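Local coordinates for CHAD domain protein (Streptomyces chartreusis, PDB 6RN5), which probably binds polyphosphate through its CHAD domain and also binds copper ions, although its cellular role remains unknown, at residues A100-L112 with L179-H191. Numbering follows the deposited sequence.
Sequences AMEHAYTARLERL and LDRQLTLARTRAH
An antiparallel helix pair of the all-helical CHAD domain packs here: residues 100-112 of helix 82-120 run against residues 179-191 of helix 170-198, the two axes 165° apart in direction and 8.0 Å from each other at closest approach. Knobs-into-holes packing fills one end. Leu109 inserts among Leu179, Asp180, Leu183 and Thr184, with its CD1 3.6 Å from Asp180 CA; CG lies anti to the backbone N (chi1 176°), which swings both methyls across to the partner helix. Leu183 returns the favour, seated among Tyr105, Arg108, Leu109 and Leu112, its CD1 reaching Leu112 CD1 while its CD2 meets Tyr105 CD1. Leu112 and Leu179 carry this apolar seam on to Leu347 of helix 338-366, the helix that supplies the copper ligand His348. In the middle, the methyl of Ala186 stands squarely over one face of the Tyr105 ring, a CH-pi contact with CB 3.6 Å from the ring centroid, and Ala190 CB comes to the ring edge. Polar groups take over along one flank. Arg187, extended from CG to NE, passes Thr106, whose OG1 lies over one face of the guanidinium and is itself hydrogen-bonded to Glu102 O. Glu102 CG packs 3.8 Å from Arg187 CG, and the salt bridge beyond it, Glu102 OE2 to Arg187 NE, is long at 3.9 Å. A glutamine in place of Glu102, lacking the negative charge, would probably leave the Arg187 guanidinium without this nearby counter-charge and His191 ND1 with a weaker, neutral acceptor. That imidazole donates from ND1 to Glu102 OE1 at 2.8 Å in a fairly straight bond (N-H...O 162°), the oxygen lying in the ring plane while the nitrogen sits above the carboxylate plane.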
# COMPACT_ATOMS: atom_id res chain seq x y z
N ALA A 100 -30.89 5.52 3.02
CA ALA A 100 -29.49 5.59 2.56
C ALA A 100 -28.95 4.22 2.05
O ALA A 100 -28.09 4.17 1.17
CB ALA A 100 -28.60 6.13 3.69
N MET A 101 -29.50 3.13 2.58
CA MET A 101 -28.86 1.81 2.46
C MET A 101 -28.67 1.33 1.04
O MET A 101 -27.57 0.94 0.64
CB MET A 101 -29.60 0.81 3.31
CG MET A 101 -29.11 0.85 4.76
SD MET A 101 -27.57 -0.06 5.14
CE MET A 101 -26.44 0.23 3.77
N GLU A 102 -29.72 1.39 0.25
CA GLU A 102 -29.59 0.92 -1.13
C GLU A 102 -28.39 1.58 -1.82
O GLU A 102 -27.51 0.90 -2.33
CB GLU A 102 -30.88 1.14 -1.92
CG GLU A 102 -30.76 0.66 -3.34
CD GLU A 102 -32.01 0.91 -4.17
OE1 GLU A 102 -33.02 1.47 -3.66
OE2 GLU A 102 -31.95 0.52 -5.35
N HIS A 103 -28.37 2.90 -1.79
CA HIS A 103 -27.30 3.71 -2.39
C HIS A 103 -25.90 3.39 -1.83
O HIS A 103 -24.96 3.28 -2.57
CB HIS A 103 -27.65 5.22 -2.20
CG HIS A 103 -26.47 6.14 -2.26
ND1 HIS A 103 -25.90 6.55 -3.45
CD2 HIS A 103 -25.73 6.72 -1.27
CE1 HIS A 103 -24.87 7.34 -3.20
NE2 HIS A 103 -24.75 7.47 -1.88
N ALA A 104 -25.77 3.23 -0.52
CA ALA A 104 -24.49 2.90 0.05
C ALA A 104 -23.93 1.59 -0.57
O ALA A 104 -22.75 1.49 -0.92
CB ALA A 104 -24.60 2.82 1.60
N TYR A 105 -24.78 0.58 -0.70
CA TYR A 105 -24.36 -0.70 -1.30
C TYR A 105 -24.01 -0.54 -2.76
O TYR A 105 -22.97 -1.10 -3.23
CB TYR A 105 -25.42 -1.79 -1.13
CG TYR A 105 -25.54 -2.28 0.30
CD1 TYR A 105 -24.44 -2.80 0.98
CD2 TYR A 105 -26.76 -2.24 0.98
CE1 TYR A 105 -24.56 -3.24 2.28
CE2 TYR A 105 -26.87 -2.68 2.28
CZ TYR A 105 -25.78 -3.16 2.92
OH TYR A 105 -25.89 -3.63 4.19
N THR A 106 -24.78 0.29 -3.45
CA THR A 106 -24.50 0.57 -4.88
C THR A 106 -23.17 1.27 -5.07
O THR A 106 -22.39 0.91 -5.93
CB THR A 106 -25.59 1.45 -5.50
OG1 THR A 106 -26.87 0.87 -5.23
CG2 THR A 106 -25.38 1.61 -7.01
N ALA A 107 -22.89 2.28 -4.25
CA ALA A 107 -21.63 3.02 -4.41
C ALA A 107 -20.42 2.16 -3.97
O ALA A 107 -19.35 2.20 -4.57
CB ALA A 107 -21.66 4.31 -3.62
N ARG A 108 -20.62 1.37 -2.91
CA ARG A 108 -19.56 0.48 -2.45
C ARG A 108 -19.13 -0.54 -3.54
O ARG A 108 -17.97 -0.79 -3.74
CB ARG A 108 -20.04 -0.20 -1.18
CG ARG A 108 -19.03 -1.06 -0.50
CD ARG A 108 -19.57 -1.43 0.85
NE ARG A 108 -19.91 -0.20 1.56
CZ ARG A 108 -20.96 -0.04 2.37
NH1 ARG A 108 -21.80 -1.03 2.62
NH2 ARG A 108 -21.14 1.13 2.96
N LEU A 109 -20.08 -1.12 -4.24
CA LEU A 109 -19.75 -2.07 -5.29
C LEU A 109 -18.91 -1.40 -6.35
O LEU A 109 -17.83 -1.89 -6.74
CB LEU A 109 -21.01 -2.66 -5.91
CG LEU A 109 -20.82 -3.61 -7.11
CD1 LEU A 109 -19.80 -4.72 -6.81
CD2 LEU A 109 -22.13 -4.24 -7.54
N GLU A 110 -19.40 -0.26 -6.81
CA GLU A 110 -18.66 0.52 -7.79
C GLU A 110 -17.23 0.88 -7.36
O GLU A 110 -16.27 0.71 -8.12
CB GLU A 110 -19.42 1.79 -8.07
CG GLU A 110 -18.64 2.70 -8.98
CD GLU A 110 -19.52 3.42 -9.96
OE1 GLU A 110 -20.65 3.82 -9.55
OE2 GLU A 110 -19.06 3.58 -11.13
N ARG A 111 -17.09 1.37 -6.14
CA ARG A 111 -15.79 1.71 -5.61
C ARG A 111 -14.91 0.47 -5.64
O ARG A 111 -13.74 0.53 -6.06
CB ARG A 111 -15.95 2.24 -4.17
CG ARG A 111 -14.70 2.22 -3.32
CD ARG A 111 -14.93 2.81 -1.93
NE ARG A 111 -14.86 4.27 -1.99
CZ ARG A 111 -13.76 5.00 -1.89
NH1 ARG A 111 -12.56 4.46 -1.63
NH2 ARG A 111 -13.88 6.30 -1.98
N LEU A 112 -15.45 -0.67 -5.24
CA LEU A 112 -14.62 -1.87 -5.19
C LEU A 112 -14.27 -2.40 -6.59
O LEU A 112 -13.12 -2.81 -6.86
CB LEU A 112 -15.28 -2.94 -4.34
CG LEU A 112 -15.30 -2.65 -2.82
CD1 LEU A 112 -16.29 -3.51 -2.06
CD2 LEU A 112 -13.95 -2.78 -2.15
N LEU A 179 -18.09 -10.09 -5.07
CA LEU A 179 -18.59 -8.85 -4.51
C LEU A 179 -19.82 -8.33 -5.28
O LEU A 179 -20.76 -7.79 -4.69
CB LEU A 179 -17.47 -7.81 -4.52
CG LEU A 179 -16.31 -8.12 -3.55
CD1 LEU A 179 -15.11 -7.29 -3.91
CD2 LEU A 179 -16.69 -7.85 -2.10
N ASP A 180 -19.79 -8.43 -6.59
CA ASP A 180 -20.97 -8.08 -7.36
C ASP A 180 -22.22 -8.87 -6.90
O ASP A 180 -23.28 -8.29 -6.67
CB ASP A 180 -20.68 -8.34 -8.84
CG ASP A 180 -21.78 -7.86 -9.76
OD1 ASP A 180 -22.85 -7.44 -9.33
OD2 ASP A 180 -21.57 -7.93 -10.96
N ARG A 181 -22.07 -10.19 -6.73
CA ARG A 181 -23.15 -11.00 -6.20
C ARG A 181 -23.56 -10.57 -4.80
O ARG A 181 -24.73 -10.30 -4.56
CB ARG A 181 -22.77 -12.51 -6.20
CG ARG A 181 -23.88 -13.43 -5.71
CD ARG A 181 -23.51 -14.93 -5.73
NE ARG A 181 -24.01 -15.60 -4.51
CZ ARG A 181 -25.22 -16.15 -4.31
NH1 ARG A 181 -26.14 -16.17 -5.28
NH2 ARG A 181 -25.52 -16.71 -3.11
N GLN A 182 -22.62 -10.50 -3.89
CA GLN A 182 -22.93 -10.17 -2.50
C GLN A 182 -23.54 -8.79 -2.27
O GLN A 182 -24.53 -8.63 -1.58
CB GLN A 182 -21.69 -10.36 -1.64
CG GLN A 182 -21.33 -11.85 -1.46
CD GLN A 182 -20.15 -12.03 -0.51
OE1 GLN A 182 -19.53 -11.03 -0.04
NE2 GLN A 182 -19.81 -13.30 -0.22
N LEU A 183 -22.94 -7.79 -2.87
CA LEU A 183 -23.43 -6.43 -2.73
C LEU A 183 -24.70 -6.17 -3.52
O LEU A 183 -25.49 -5.33 -3.13
CB LEU A 183 -22.31 -5.45 -3.10
CG LEU A 183 -21.20 -5.46 -2.02
CD1 LEU A 183 -19.93 -4.79 -2.53
CD2 LEU A 183 -21.66 -4.74 -0.75
N THR A 184 -24.92 -6.90 -4.58
CA THR A 184 -26.18 -6.81 -5.31
C THR A 184 -27.33 -7.37 -4.52
O THR A 184 -28.40 -6.78 -4.46
CB THR A 184 -26.11 -7.54 -6.64
OG1 THR A 184 -25.15 -6.87 -7.45
CG2 THR A 184 -27.47 -7.47 -7.37
N LEU A 185 -27.12 -8.53 -3.92
CA LEU A 185 -28.10 -9.05 -2.99
C LEU A 185 -28.41 -8.06 -1.89
O LEU A 185 -29.59 -7.87 -1.55
CB LEU A 185 -27.66 -10.40 -2.37
CG LEU A 185 -27.67 -11.54 -3.38
CD1 LEU A 185 -26.94 -12.76 -2.81
CD2 LEU A 185 -29.09 -11.86 -3.84
N ALA A 186 -27.36 -7.52 -1.27
CA ALA A 186 -27.49 -6.53 -0.18
C ALA A 186 -28.34 -5.33 -0.63
O ALA A 186 -29.22 -4.87 0.09
CB ALA A 186 -26.13 -6.04 0.27
N ARG A 187 -28.09 -4.88 -1.86
CA ARG A 187 -28.76 -3.75 -2.43
C ARG A 187 -30.23 -4.04 -2.62
O ARG A 187 -31.08 -3.27 -2.18
CB ARG A 187 -28.11 -3.42 -3.77
CG ARG A 187 -28.86 -2.42 -4.64
CD ARG A 187 -28.17 -2.27 -5.98
NE ARG A 187 -29.05 -1.61 -6.94
CZ ARG A 187 -28.70 -1.20 -8.16
NH1 ARG A 187 -27.45 -1.35 -8.60
NH2 ARG A 187 -29.62 -0.61 -8.95
N THR A 188 -30.53 -5.14 -3.30
CA THR A 188 -31.90 -5.57 -3.59
C THR A 188 -32.66 -5.77 -2.30
O THR A 188 -33.82 -5.34 -2.15
CB THR A 188 -31.89 -6.85 -4.43
OG1 THR A 188 -31.25 -6.55 -5.66
CG2 THR A 188 -33.26 -7.30 -4.79
N ARG A 189 -31.99 -6.37 -1.33
CA ARG A 189 -32.62 -6.50 -0.01
C ARG A 189 -32.94 -5.14 0.65
O ARG A 189 -34.05 -4.93 1.19
CB ARG A 189 -31.80 -7.40 0.91
CG ARG A 189 -32.30 -7.41 2.33
CD ARG A 189 -31.62 -8.55 3.05
NE ARG A 189 -31.99 -8.56 4.44
CZ ARG A 189 -31.59 -9.49 5.30
NH1 ARG A 189 -30.76 -10.47 4.93
NH2 ARG A 189 -31.99 -9.43 6.55
N ALA A 190 -31.97 -4.22 0.59
CA ALA A 190 -32.12 -2.86 1.08
C ALA A 190 -33.22 -2.13 0.35
O ALA A 190 -33.98 -1.38 0.97
CB ALA A 190 -30.84 -2.10 0.85
N HIS A 191 -33.29 -2.31 -0.98
CA HIS A 191 -34.27 -1.61 -1.78
C HIS A 191 -35.68 -2.03 -1.33
O HIS A 191 -36.54 -1.18 -1.08
CB HIS A 191 -34.08 -1.93 -3.26
CG HIS A 191 -35.14 -1.37 -4.16
ND1 HIS A 191 -35.16 -0.04 -4.55
CD2 HIS A 191 -36.19 -1.96 -4.78
CE1 HIS A 191 -36.18 0.15 -5.38
NE2 HIS A 191 -36.82 -1.00 -5.53